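Local structure of oligogalacturonate lyase (Vibrio parahaemolyticus RIMD 2210633, 3C5M) at residues A[7-11]-A[65-70]; A[165-170]-A[184-190]; A[215-219]-A[240-244]. The protein probably cleaves oligogalacturonides, the short fragments released from pectin, by a lyase reaction, and binds a manganese ion within a seven-bladed beta-propeller. All blocks are in the same frame, centred on the assembly; numbering follows the deposited sequence.

Contact 1 of 3, residues A[7-11]-A[65-70]; sequences ITLNF and LNLETQ
Segment 65-70 leaves strand 61-66 and turns tightly before strand 71-74, while segment 7-11 runs off the end of strand 6-8 in an extended conformation past that turn. Leu65, still in the strand with chi1 t and chi2 p, points its CB toward the other segment. Its CD1 lies 3.6 Å from CD1 of Leu9 and its CD2 3.8 Å from CZ of Phe11, so the three side chains form a small apolar cluster. Asn66 starts the turn: its O accepts Thr69 N (3.0 Å) and Gln70 N (2.7 Å). Leu67 is helical in phi/psi, and its O lies 3.5 Å from CE1 of Phe11, near the ring plane. With Glu68 it forms the corner of this beta-hairpin, which joins two neighbouring strands of a propeller blade; strand 6-8 adds itself to that blade beyond 71-74, and the chain then crosses to strand 12-15, which belongs with the C-terminal strands of another blade. Thr69 OG1 makes a weak bond of 3.2 Å to Asn66 OD1, a small polar tie across the turn. Gln70 ends the turn with left-handed angles (65/21) and is nearest to Leu9, their CA atoms 5.3 Å apart. The bend presents Gln70 O to Leu9 N in a nearly linear hydrogen bond of 2.7 Å (172°). Its long side chain (chi1 m, chi2 t) spreads under Phe11 (chi1 m): Gln70 CG sits 3.7 Å from the ring centroid, 21° off the normal, a CH-pi contact in which this methylene covers one face of the ring.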
ATOM      1  N   ILE A   7     -16.212 -10.488 -17.249  1.00 54.86           N
ATOM      2  CA  ILE A   7     -17.335 -10.646 -16.333  1.00 55.03           C
ATOM      3  C   ILE A   7     -18.080  -9.331 -16.210  1.00 52.02           C
ATOM      4  O   ILE A   7     -17.475  -8.276 -16.039  1.00 48.96           O
ATOM      5  CB  ILE A   7     -16.878 -11.102 -14.926  1.00 56.60           C
ATOM      6  CG1 ILE A   7     -15.800 -10.165 -14.392  1.00 64.64           C
ATOM      7  CG2 ILE A   7     -16.357 -12.523 -14.976  1.00 39.20           C
ATOM      8  CD1 ILE A   7     -15.312 -10.563 -13.015  1.00 71.69           C
ATOM      9  N   THR A   8     -19.398  -9.392 -16.326  1.00 50.85           N
ATOM     10  CA  THR A   8     -20.205  -8.190 -16.213  1.00 55.56           C
ATOM     11  C   THR A   8     -20.687  -8.037 -14.767  1.00 50.31           C
ATOM     12  O   THR A   8     -21.311  -8.939 -14.214  1.00 50.74           O
ATOM     13  CB  THR A   8     -21.387  -8.253 -17.183  1.00 56.61           C
ATOM     14  OG1 THR A   8     -20.882  -8.324 -18.526  1.00 59.02           O
ATOM     15  CG2 THR A   8     -22.257  -7.019 -17.041  1.00 59.55           C
ATOM     16  N   LEU A   9     -20.381  -6.895 -14.158  1.00 49.88           N
ATOM     17  CA  LEU A   9     -20.741  -6.631 -12.766  1.00 49.69           C
ATOM     18  C   LEU A   9     -21.905  -5.669 -12.612  1.00 50.96           C
ATOM     19  O   LEU A   9     -22.252  -4.946 -13.546  1.00 48.36           O
ATOM     20  CB  LEU A   9     -19.530  -6.062 -12.013  1.00 46.15           C
ATOM     21  CG  LEU A   9     -18.227  -6.856 -12.095  1.00 32.47           C
ATOM     22  CD1 LEU A   9     -17.132  -6.099 -11.378  1.00 43.86           C
ATOM     23  CD2 LEU A   9     -18.422  -8.236 -11.480  1.00 40.75           C
ATOM     24  N   ASN A  10     -22.493  -5.665 -11.418  1.00 56.60           N
ATOM     25  CA  ASN A  10     -23.618  -4.786 -11.082  1.00 55.47           C
ATOM     26  C   ASN A  10     -23.162  -3.785 -10.034  1.00 54.13           C
ATOM     27  O   ASN A  10     -22.645  -4.178  -8.988  1.00 55.19           O
ATOM     28  CB  ASN A  10     -24.780  -5.608 -10.518  1.00 55.59           C
ATOM     29  CG  ASN A  10     -25.637  -6.219 -11.604  1.00 61.73           C
ATOM     30  OD1 ASN A  10     -25.139  -6.595 -12.668  1.00 66.06           O
ATOM     31  ND2 ASN A  10     -26.929  -6.334 -11.342  1.00 55.84           N
ATOM     32  N   PHE A  11     -23.339  -2.497 -10.298  1.00 44.84           N
ATOM     33  CA  PHE A  11     -22.929  -1.498  -9.316  1.00 44.79           C
ATOM     34  C   PHE A  11     -24.138  -1.048  -8.508  1.00 49.44           C
ATOM     35  O   PHE A  11     -25.105  -0.516  -9.053  1.00 52.24           O
ATOM     36  CB  PHE A  11     -22.282  -0.292 -10.007  1.00 48.53           C
ATOM     37  CG  PHE A  11     -20.937  -0.588 -10.627  1.00 42.60           C
ATOM     38  CD1 PHE A  11     -20.317   0.349 -11.443  1.00 36.28           C
ATOM     39  CD2 PHE A  11     -20.291  -1.798 -10.395  1.00 44.63           C
ATOM     40  CE1 PHE A  11     -19.085   0.094 -12.021  1.00 30.81           C
ATOM     41  CE2 PHE A  11     -19.055  -2.064 -10.969  1.00 41.81           C
ATOM     42  CZ  PHE A  11     -18.454  -1.115 -11.782  1.00 43.80           C
ATOM     43  N   LEU A  65     -11.124  -3.674 -14.054  1.00 29.85           N
ATOM     44  CA  LEU A  65     -12.518  -3.284 -14.135  1.00 25.22           C
ATOM     45  C   LEU A  65     -12.667  -1.996 -14.915  1.00 32.91           C
ATOM     46  O   LEU A  65     -11.905  -1.047 -14.719  1.00 33.13           O
ATOM     47  CB  LEU A  65     -13.095  -3.089 -12.728  1.00 28.34           C
ATOM     48  CG  LEU A  65     -14.539  -2.583 -12.634  1.00 30.75           C
ATOM     49  CD1 LEU A  65     -15.469  -3.564 -13.314  1.00 32.57           C
ATOM     50  CD2 LEU A  65     -14.945  -2.400 -11.167  1.00 37.90           C
ATOM     51  N   ASN A  66     -13.656  -1.977 -15.802  1.00 38.89           N
ATOM     52  CA  ASN A  66     -13.967  -0.806 -16.615  1.00 38.26           C
ATOM     53  C   ASN A  66     -15.128  -0.111 -15.886  1.00 39.76           C
ATOM     54  O   ASN A  66     -16.279  -0.519 -16.001  1.00 40.55           O
ATOM     55  CB  ASN A  66     -14.396  -1.261 -18.016  1.00 40.70           C
ATOM     56  CG  ASN A  66     -14.371  -0.132 -19.048  1.00 49.57           C
ATOM     57  OD1 ASN A  66     -14.294  -0.389 -20.249  1.00 49.77           O
ATOM     58  ND2 ASN A  66     -14.451   1.118 -18.586  1.00 45.63           N
ATOM     59  N   LEU A  67     -14.816   0.921 -15.120  1.00 35.58           N
ATOM     60  CA  LEU A  67     -15.831   1.643 -14.380  1.00 35.04           C
ATOM     61  C   LEU A  67     -17.033   2.103 -15.221  1.00 42.73           C
ATOM     62  O   LEU A  67     -18.155   2.150 -14.716  1.00 44.24           O
ATOM     63  CB  LEU A  67     -15.191   2.842 -13.662  1.00 35.54           C
ATOM     64  CG  LEU A  67     -14.553   2.588 -12.285  1.00 35.20           C
ATOM     65  CD1 LEU A  67     -13.949   1.202 -12.201  1.00 35.99           C
ATOM     66  CD2 LEU A  67     -13.502   3.642 -12.027  1.00 26.01           C
ATOM     67  N   GLU A  68     -16.829   2.412 -16.499  1.00 45.15           N
ATOM     68  CA  GLU A  68     -17.944   2.882 -17.315  1.00 47.39           C
ATOM     69  C   GLU A  68     -18.634   1.804 -18.144  1.00 46.84           C
ATOM     70  O   GLU A  68     -19.583   2.077 -18.870  1.00 53.56           O
ATOM     71  CB  GLU A  68     -17.499   4.045 -18.225  1.00 36.44           C
ATOM     72  CG  GLU A  68     -16.241   3.794 -19.034  1.00 57.07           C
ATOM     73  CD  GLU A  68     -15.914   4.941 -19.994  1.00 67.40           C
ATOM     74  OE1 GLU A  68     -15.726   6.091 -19.534  1.00 61.43           O
ATOM     75  OE2 GLU A  68     -15.847   4.694 -21.221  1.00 77.88           O
ATOM     76  N   THR A  69     -18.178   0.571 -18.020  1.00 48.19           N
ATOM     77  CA  THR A  69     -18.767  -0.519 -18.787  1.00 48.59           C
ATOM     78  C   THR A  69     -19.246  -1.589 -17.823  1.00 46.88           C
ATOM     79  O   THR A  69     -20.078  -2.442 -18.159  1.00 44.87           O
ATOM     80  CB  THR A  69     -17.720  -1.128 -19.739  1.00 42.22           C
ATOM     81  OG1 THR A  69     -17.403  -0.172 -20.748  1.00 50.67           O
ATOM     82  CG2 THR A  69     -18.233  -2.382 -20.389  1.00 51.32           C
ATOM     83  N   GLN A  70     -18.702  -1.524 -16.617  1.00 36.43           N
ATOM     84  CA  GLN A  70     -19.017  -2.466 -15.576  1.00 40.60           C
ATOM     85  C   GLN A  70     -18.560  -3.859 -15.934  1.00 41.19           C
ATOM     86  O   GLN A  70     -19.055  -4.833 -15.379  1.00 44.85           O
ATOM     87  CB  GLN A  70     -20.507  -2.446 -15.275  1.00 38.08           C
ATOM     88  CG  GLN A  70     -20.924  -1.127 -14.672  1.00 49.15           C
ATOM     89  CD  GLN A  70     -22.310  -1.155 -14.105  1.00 37.96           C
ATOM     90  OE1 GLN A  70     -22.742  -0.201 -13.480  1.00 49.05           O
ATOM     91  NE2 GLN A  70     -23.016  -2.254 -14.314  1.00 48.17           N
TER

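Contact 2 of 3, residues A[165-170]-A[184-190]; sequences NPTCRL and HQDTAWL
Strands 168-170 and 184-186 run antiparallel, at 167° with axes 4.6 Å apart. Cys168 opposes Asp186 as a hydrogen-bonded pair: Cys168 N gives 2.8 Å to Asp186 O, and Asp186 N returns a weak 3.0 Å bond to Cys168 O. Arg169 and Gln185 form the non-hydrogen-bonded pair (CA-CA 4.1 Å). Beyond it Leu170 N donates to His184 O at 2.7 Å and 172°; the return from His184 N to Leu170 O, 3.5 Å, is weak. Before Cys168 the regular pairing ends although the backbones stay close (Thr167 CA to Thr187 CA 3.9 Å): Pro166 O lies 3.1 Å from Ala188 O and Asn165 O 3.0 Å from Thr187 O, acceptor pairs that cannot bond. Thr167 N is satisfied by Asp148 OD2, and Thr187 N turns to Asp186 OD2 in a weak 2.6 Å bond. Arg169, p at chi1 then extended, makes a salt bridge with Glu143 and a cation-pi contact with Trp124; NH1 also donates to a water (3.3 Å), which donates to Gln185 OE1 (2.6 Å). On the other face small Cys168 leaves room for Leu190 (Cys168 CB to Leu190 CG 3.9 Å) and, obliquely, Trp189 (Cys168 SG to Trp189 CD1 4.2 Å). Rigid Pro166 meets Trp189, CG to CB 4.0 Å. Leu190 opens the next sheet; a hairpin edge shortly linked to the following blade is typical of a beta-propeller.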
ATOM      1  N   ASN A 165      19.252 -10.465  13.924  1.00 54.96           N
ATOM      2  CA  ASN A 165      19.956  -9.589  12.990  1.00 51.79           C
ATOM      3  C   ASN A 165      20.210 -10.279  11.664  1.00 49.58           C
ATOM      4  O   ASN A 165      21.348 -10.575  11.320  1.00 55.65           O
ATOM      5  CB  ASN A 165      21.285  -9.126  13.589  1.00 56.58           C
ATOM      6  CG  ASN A 165      21.114  -7.984  14.573  1.00 61.22           C
ATOM      7  OD1 ASN A 165      20.522  -8.148  15.638  1.00 61.39           O
ATOM      8  ND2 ASN A 165      21.625  -6.813  14.210  1.00 66.72           N
ATOM      9  N   PRO A 166      19.146 -10.534  10.897  1.00 47.99           N
ATOM     10  CA  PRO A 166      19.230 -11.197   9.597  1.00 53.13           C
ATOM     11  C   PRO A 166      19.823 -10.270   8.550  1.00 55.25           C
ATOM     12  O   PRO A 166      19.594  -9.060   8.594  1.00 62.58           O
ATOM     13  CB  PRO A 166      17.777 -11.532   9.302  1.00 50.95           C
ATOM     14  CG  PRO A 166      17.083 -10.316   9.837  1.00 49.69           C
ATOM     15  CD  PRO A 166      17.761 -10.112  11.173  1.00 48.22           C
ATOM     16  N   THR A 167      20.584 -10.837   7.620  1.00 47.32           N
ATOM     17  CA  THR A 167      21.201 -10.065   6.558  1.00 46.50           C
ATOM     18  C   THR A 167      20.198  -9.861   5.426  1.00 49.89           C
ATOM     19  O   THR A 167      19.747 -10.822   4.789  1.00 52.79           O
ATOM     20  CB  THR A 167      22.469 -10.778   6.025  1.00 49.97           C
ATOM     21  OG1 THR A 167      22.824 -10.248   4.742  1.00 50.90           O
ATOM     22  CG2 THR A 167      22.225 -12.259   5.896  1.00 56.09           C
ATOM     23  N   CYS A 168      19.846  -8.599   5.202  1.00 46.67           N
ATOM     24  CA  CYS A 168      18.890  -8.206   4.174  1.00 44.26           C
ATOM     25  C   CYS A 168      19.534  -7.236   3.205  1.00 44.67           C
ATOM     26  O   CYS A 168      20.441  -6.493   3.565  1.00 51.83           O
ATOM     27  CB  CYS A 168      17.687  -7.514   4.811  1.00 49.25           C
ATOM     28  SG  CYS A 168      16.742  -8.532   5.932  1.00 59.86           S
ATOM     29  N   ARG A 169      19.055  -7.228   1.972  1.00 43.53           N
ATOM     30  CA  ARG A 169      19.599  -6.319   0.985  1.00 44.86           C
ATOM     31  C   ARG A 169      18.479  -5.601   0.246  1.00 47.04           C
ATOM     32  O   ARG A 169      17.437  -6.181  -0.048  1.00 41.22           O
ATOM     33  CB  ARG A 169      20.467  -7.075  -0.020  1.00 48.47           C
ATOM     34  CG  ARG A 169      19.705  -8.096  -0.847  1.00 38.45           C
ATOM     35  CD  ARG A 169      20.617  -8.756  -1.856  1.00 46.04           C
ATOM     36  NE  ARG A 169      19.901  -9.661  -2.749  1.00 40.56           N
ATOM     37  CZ  ARG A 169      20.452 -10.263  -3.799  1.00 45.55           C
ATOM     38  NH1 ARG A 169      21.731 -10.062  -4.094  1.00 28.68           N
ATOM     39  NH2 ARG A 169      19.718 -11.061  -4.564  1.00 41.94           N
ATOM     40  N   LEU A 170      18.717  -4.329  -0.041  1.00 43.39           N
ATOM     41  CA  LEU A 170      17.780  -3.490  -0.762  1.00 46.98           C
ATOM     42  C   LEU A 170      18.277  -3.476  -2.219  1.00 48.06           C
ATOM     43  O   LEU A 170      19.262  -2.809  -2.530  1.00 55.40           O
ATOM     44  CB  LEU A 170      17.813  -2.081  -0.171  1.00 48.52           C
ATOM     45  CG  LEU A 170      16.665  -1.126  -0.489  1.00 56.32           C
ATOM     46  CD1 LEU A 170      16.907   0.228   0.171  1.00 62.45           C
ATOM     47  CD2 LEU A 170      16.543  -0.962  -1.981  1.00 54.86           C
ATOM     48  N   HIS A 184      22.189  -1.401  -1.292  1.00 38.07           N
ATOM     49  CA  HIS A 184      22.400  -1.327   0.147  1.00 40.94           C
ATOM     50  C   HIS A 184      22.180  -2.678   0.806  1.00 40.80           C
ATOM     51  O   HIS A 184      21.169  -3.317   0.571  1.00 48.58           O
ATOM     52  CB  HIS A 184      21.449  -0.310   0.787  1.00 43.06           C
ATOM     53  CG  HIS A 184      21.606  -0.201   2.271  1.00 47.42           C
ATOM     54  ND1 HIS A 184      22.721   0.351   2.862  1.00 46.31           N
ATOM     55  CD2 HIS A 184      20.832  -0.657   3.283  1.00 47.25           C
ATOM     56  CE1 HIS A 184      22.631   0.223   4.173  1.00 38.39           C
ATOM     57  NE2 HIS A 184      21.495  -0.387   4.455  1.00 44.74           N
ATOM     58  N   GLN A 185      23.127  -3.114   1.628  1.00 40.62           N
ATOM     59  CA  GLN A 185      22.993  -4.387   2.323  1.00 39.24           C
ATOM     60  C   GLN A 185      23.210  -4.134   3.802  1.00 42.21           C
ATOM     61  O   GLN A 185      23.674  -3.060   4.179  1.00 51.63           O
ATOM     62  CB  GLN A 185      24.015  -5.390   1.800  1.00 29.16           C
ATOM     63  CG  GLN A 185      23.739  -6.808   2.237  1.00 32.80           C
ATOM     64  CD  GLN A 185      24.222  -7.826   1.215  1.00 41.41           C
ATOM     65  OE1 GLN A 185      24.038  -7.652   0.007  1.00 43.85           O
ATOM     66  NE2 GLN A 185      24.829  -8.900   1.694  1.00 32.52           N
ATOM     67  N   ASP A 186      22.887  -5.105   4.645  1.00 40.44           N
ATOM     68  CA  ASP A 186      23.056  -4.901   6.083  1.00 51.07           C
ATOM     69  C   ASP A 186      22.612  -6.132   6.871  1.00 52.64           C
ATOM     70  O   ASP A 186      21.754  -6.895   6.424  1.00 50.44           O
ATOM     71  CB  ASP A 186      22.243  -3.673   6.527  1.00 57.37           C
ATOM     72  CG  ASP A 186      22.647  -3.154   7.894  1.00 61.34           C
ATOM     73  OD1 ASP A 186      22.050  -2.143   8.347  1.00 65.80           O
ATOM     74  OD2 ASP A 186      23.555  -3.751   8.512  1.00 64.90           O
ATOM     75  N   THR A 187      23.205  -6.322   8.043  1.00 52.57           N
ATOM     76  CA  THR A 187      22.869  -7.459   8.886  1.00 53.29           C
ATOM     77  C   THR A 187      21.726  -7.111   9.823  1.00 56.17           C
ATOM     78  O   THR A 187      21.652  -7.603  10.951  1.00 59.07           O
ATOM     79  CB  THR A 187      24.076  -7.911   9.718  1.00 56.46           C
ATOM     80  OG1 THR A 187      24.744  -6.763  10.258  1.00 62.75           O
ATOM     81  CG2 THR A 187      25.036  -8.709   8.862  1.00 55.39           C
ATOM     82  N   ALA A 188      20.832  -6.257   9.337  1.00 57.36           N
ATOM     83  CA  ALA A 188      19.665  -5.822  10.093  1.00 57.91           C
ATOM     84  C   ALA A 188      18.413  -6.111   9.277  1.00 53.06           C
ATOM     85  O   ALA A 188      18.480  -6.227   8.057  1.00 51.84           O
ATOM     86  CB  ALA A 188      19.763  -4.329  10.384  1.00 59.64           C
ATOM     87  N   TRP A 189      17.273  -6.229   9.948  1.00 55.10           N
ATOM     88  CA  TRP A 189      16.011  -6.489   9.258  1.00 52.74           C
ATOM     89  C   TRP A 189      15.509  -5.210   8.568  1.00 50.99           C
ATOM     90  O   TRP A 189      15.027  -4.291   9.226  1.00 51.60           O
ATOM     91  CB  TRP A 189      14.967  -6.988  10.261  1.00 51.64           C
ATOM     92  CG  TRP A 189      13.671  -7.422   9.627  1.00 50.12           C
ATOM     93  CD1 TRP A 189      13.410  -7.541   8.294  1.00 39.08           C
ATOM     94  CD2 TRP A 189      12.491  -7.855  10.306  1.00 44.22           C
ATOM     95  NE1 TRP A 189      12.147  -8.025   8.103  1.00 38.48           N
ATOM     96  CE2 TRP A 189      11.558  -8.227   9.322  1.00 37.50           C
ATOM     97  CE3 TRP A 189      12.130  -7.965  11.655  1.00 47.47           C
ATOM     98  CZ2 TRP A 189      10.285  -8.708   9.641  1.00 49.54           C
ATOM     99  CZ3 TRP A 189      10.865  -8.440  11.970  1.00 43.00           C
ATOM    100  CH2 TRP A 189       9.958  -8.806  10.966  1.00 45.92           C
ATOM    101  N   LEU A 190      15.627  -5.163   7.243  1.00 49.22           N
ATOM    102  CA  LEU A 190      15.209  -4.005   6.448  1.00 49.77           C
ATOM    103  C   LEU A 190      13.820  -4.242   5.872  1.00 49.85           C
ATOM    104  O   LEU A 190      13.326  -5.367   5.877  1.00 53.19           O
ATOM    105  CB  LEU A 190      16.184  -3.780   5.288  1.00 44.21           C
ATOM    106  CG  LEU A 190      17.658  -3.742   5.666  1.00 41.73           C
ATOM    107  CD1 LEU A 190      18.501  -3.748   4.415  1.00 38.72           C
ATOM    108  CD2 LEU A 190      17.927  -2.528   6.525  1.00 33.83           C
TER
HETATM  109  O   HOH W   1      24.189  -9.364  -2.008  1.00 35.95           O

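Contact 3 of 3, residues A[215-219]-A[240-244]; sequences DARMW and CTHEF
No backbone pairing joins these segments; their nearest CA atoms, those of Arg217 and Cys240, are 7.3 Å apart. Segment 215-219 is a loop leading into strand 219-222, with Met218, modelled as selenomethionine, at the centre of an inverse gamma turn. Segment 240-244 belongs to strand 238-245 of the next propeller blade, interrupted in its extended course by left-handed angles at His242 (66/21). Arg217, p at chi1 and t at chi2, reaches across so that CD lies 3.1 Å from Cys240 O and NH1 meets Glu243 OE1 in a 2.6 Å salt bridge near the guanidinium plane. Glu243 bends to it with chi1 p and chi2 m. Thr241 OG1 lies over one guanidinium face, 4.3 Å from NH1. Met218, flexible and apolar, packs CG on Cys240 CB (3.9 Å) and CE on Glu243 CB (3.3 Å). NH2 of Arg217 forms a salt bridge with Glu208, so one guanidinium is shared by acidic groups from two successive blades and offsets part of the charge of the buried Glu243.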
ATOM      1  N   ASP A 215      16.262   1.401  16.662  1.00 72.13           N
ATOM      2  CA  ASP A 215      16.928   2.699  16.512  1.00 72.85           C
ATOM      3  C   ASP A 215      16.074   3.753  15.810  1.00 71.04           C
ATOM      4  O   ASP A 215      15.892   4.853  16.330  1.00 69.29           O
ATOM      5  CB  ASP A 215      18.270   2.534  15.773  1.00 76.83           C
ATOM      6  CG  ASP A 215      18.174   1.626  14.549  1.00 79.27           C
ATOM      7  OD1 ASP A 215      19.154   1.567  13.775  1.00 68.82           O
ATOM      8  OD2 ASP A 215      17.135   0.964  14.357  1.00 87.00           O
ATOM      9  N   ALA A 216      15.565   3.411  14.629  1.00 72.19           N
ATOM     10  CA  ALA A 216      14.705   4.292  13.845  1.00 69.21           C
ATOM     11  C   ALA A 216      14.349   3.582  12.550  1.00 68.77           C
ATOM     12  O   ALA A 216      15.126   2.766  12.055  1.00 70.01           O
ATOM     13  CB  ALA A 216      15.420   5.602  13.546  1.00 69.05           C
ATOM     14  N   ARG A 217      13.177   3.872  12.001  1.00 67.89           N
ATOM     15  CA  ARG A 217      12.797   3.232  10.750  1.00 66.61           C
ATOM     16  C   ARG A 217      12.798   4.207   9.586  1.00 65.92           C
ATOM     17  O   ARG A 217      12.954   3.806   8.440  1.00 68.61           O
ATOM     18  CB  ARG A 217      11.429   2.569  10.874  1.00 67.92           C
ATOM     19  CG  ARG A 217      10.327   3.428  11.463  1.00 55.90           C
ATOM     20  CD  ARG A 217       8.996   2.972  10.875  1.00 57.77           C
ATOM     21  NE  ARG A 217       8.940   1.516  10.763  1.00 51.67           N
ATOM     22  CZ  ARG A 217       8.220   0.852   9.862  1.00 44.93           C
ATOM     23  NH1 ARG A 217       7.488   1.514   8.984  1.00 45.66           N
ATOM     24  NH2 ARG A 217       8.239  -0.475   9.835  1.00 38.88           N
HETATM   25  N   MSE A 218      12.632   5.489   9.885  1.00 65.68           N
HETATM   26  CA  MSE A 218      12.617   6.508   8.852  1.00 66.69           C
HETATM   27  C   MSE A 218      13.984   6.594   8.182  1.00 63.22           C
HETATM   28  O   MSE A 218      14.808   7.420   8.565  1.00 70.33           O
HETATM   29  CB  MSE A 218      12.274   7.873   9.464  1.00 82.26           C
HETATM   30  CG  MSE A 218      10.921   7.966  10.202  1.00 86.10           C
HETATM   31 SE   MSE A 218       9.349   7.949   9.033  1.00 66.30          SE
HETATM   32  CE  MSE A 218       9.055   6.031   9.107  1.00 78.96           C
ATOM     33  N   TRP A 219      14.241   5.751   7.192  1.00 54.21           N
ATOM     34  CA  TRP A 219      15.526   5.814   6.513  1.00 52.42           C
ATOM     35  C   TRP A 219      15.443   6.251   5.059  1.00 50.17           C
ATOM     36  O   TRP A 219      14.398   6.129   4.413  1.00 49.13           O
ATOM     37  CB  TRP A 219      16.247   4.475   6.590  1.00 51.69           C
ATOM     38  CG  TRP A 219      16.787   4.172   7.929  1.00 47.30           C
ATOM     39  CD1 TRP A 219      16.150   3.536   8.948  1.00 46.03           C
ATOM     40  CD2 TRP A 219      18.093   4.491   8.406  1.00 50.62           C
ATOM     41  NE1 TRP A 219      16.983   3.431  10.033  1.00 47.56           N
ATOM     42  CE2 TRP A 219      18.185   4.009   9.726  1.00 48.93           C
ATOM     43  CE3 TRP A 219      19.201   5.133   7.843  1.00 57.44           C
ATOM     44  CZ2 TRP A 219      19.338   4.151  10.495  1.00 35.80           C
ATOM     45  CZ3 TRP A 219      20.349   5.276   8.608  1.00 48.59           C
ATOM     46  CH2 TRP A 219      20.407   4.785   9.919  1.00 45.20           C
ATOM     47  N   CYS A 240       7.781   6.457  15.176  1.00 51.03           N
ATOM     48  CA  CYS A 240       7.289   6.839  13.855  1.00 48.51           C
ATOM     49  C   CYS A 240       6.856   5.634  13.035  1.00 47.78           C
ATOM     50  O   CYS A 240       7.486   4.583  13.081  1.00 53.71           O
ATOM     51  CB  CYS A 240       8.370   7.604  13.103  1.00 49.02           C
ATOM     52  SG  CYS A 240       8.978   9.047  13.988  1.00 48.41           S
ATOM     53  N   THR A 241       5.784   5.793  12.271  1.00 49.28           N
ATOM     54  CA  THR A 241       5.286   4.691  11.465  1.00 43.76           C
ATOM     55  C   THR A 241       4.294   5.143  10.410  1.00 36.74           C
ATOM     56  O   THR A 241       3.929   6.310  10.355  1.00 37.84           O
ATOM     57  CB  THR A 241       4.596   3.646  12.347  1.00 49.23           C
ATOM     58  OG1 THR A 241       4.207   2.524  11.541  1.00 53.78           O
ATOM     59  CG2 THR A 241       3.368   4.252  13.016  1.00 39.97           C
ATOM     60  N   HIS A 242       3.858   4.209   9.576  1.00 35.96           N
ATOM     61  CA  HIS A 242       2.902   4.522   8.531  1.00 38.73           C
ATOM     62  C   HIS A 242       3.483   5.449   7.484  1.00 38.97           C
ATOM     63  O   HIS A 242       2.738   6.111   6.766  1.00 44.69           O
ATOM     64  CB  HIS A 242       1.663   5.191   9.119  1.00 42.32           C
ATOM     65  CG  HIS A 242       0.955   4.369  10.145  1.00 54.44           C
ATOM     66  ND1 HIS A 242       0.754   3.013  10.003  1.00 64.68           N
ATOM     67  CD2 HIS A 242       0.351   4.719  11.305  1.00 59.61           C
ATOM     68  CE1 HIS A 242       0.056   2.563  11.032  1.00 63.90           C
ATOM     69  NE2 HIS A 242      -0.202   3.579  11.835  1.00 62.47           N
ATOM     70  N   GLU A 243       4.808   5.499   7.383  1.00 41.76           N
ATOM     71  CA  GLU A 243       5.459   6.383   6.416  1.00 36.40           C
ATOM     72  C   GLU A 243       5.068   6.067   4.970  1.00 32.76           C
ATOM     73  O   GLU A 243       4.836   4.911   4.600  1.00 37.60           O
ATOM     74  CB  GLU A 243       6.989   6.306   6.559  1.00 30.17           C
ATOM     75  CG  GLU A 243       7.630   5.060   5.942  1.00 38.19           C
ATOM     76  CD  GLU A 243       7.681   3.868   6.894  1.00 45.03           C
ATOM     77  OE1 GLU A 243       6.815   3.757   7.786  1.00 35.80           O
ATOM     78  OE2 GLU A 243       8.591   3.028   6.734  1.00 46.52           O
ATOM     79  N   PHE A 244       4.997   7.107   4.157  1.00 18.60           N
ATOM     80  CA  PHE A 244       4.658   6.932   2.759  1.00 35.34           C
ATOM     81  C   PHE A 244       4.960   8.219   1.979  1.00 31.56           C
ATOM     82  O   PHE A 244       4.754   9.325   2.469  1.00 25.52           O
ATOM     83  CB  PHE A 244       3.179   6.541   2.621  1.00 35.79           C
ATOM     84  CG  PHE A 244       2.220   7.661   2.913  1.00 36.61           C
ATOM     85  CD1 PHE A 244       1.781   8.497   1.891  1.00 33.21           C
ATOM     86  CD2 PHE A 244       1.765   7.889   4.209  1.00 32.89           C
ATOM     87  CE1 PHE A 244       0.904   9.543   2.152  1.00 42.10           C
ATOM     88  CE2 PHE A 244       0.886   8.937   4.486  1.00 39.17           C
ATOM     89  CZ  PHE A 244       0.451   9.763   3.460  1.00 41.36           C
TER

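The three contacts follow one another round the propeller. Contact 1 lies on the far side of the chain's centre, its centre 44 Å from that of contact 2 and 38 Å from that of contact 3. Contacts 2 and 3 are neighbours, with centres 16 Å and nearest atoms about 7 Å apart: contact 2 leads into the blade from which the loop of contact 3 reaches to the next. Glu208 lies between them, sharing a backbone hydrogen bond with Trp189 and a salt bridge with Arg217. Contact 3 approaches the metal site of His287, Gln350, His353 and His355: the Thr241 side chain is about 11 Å from the manganese ion and about 9 Å from that of His287.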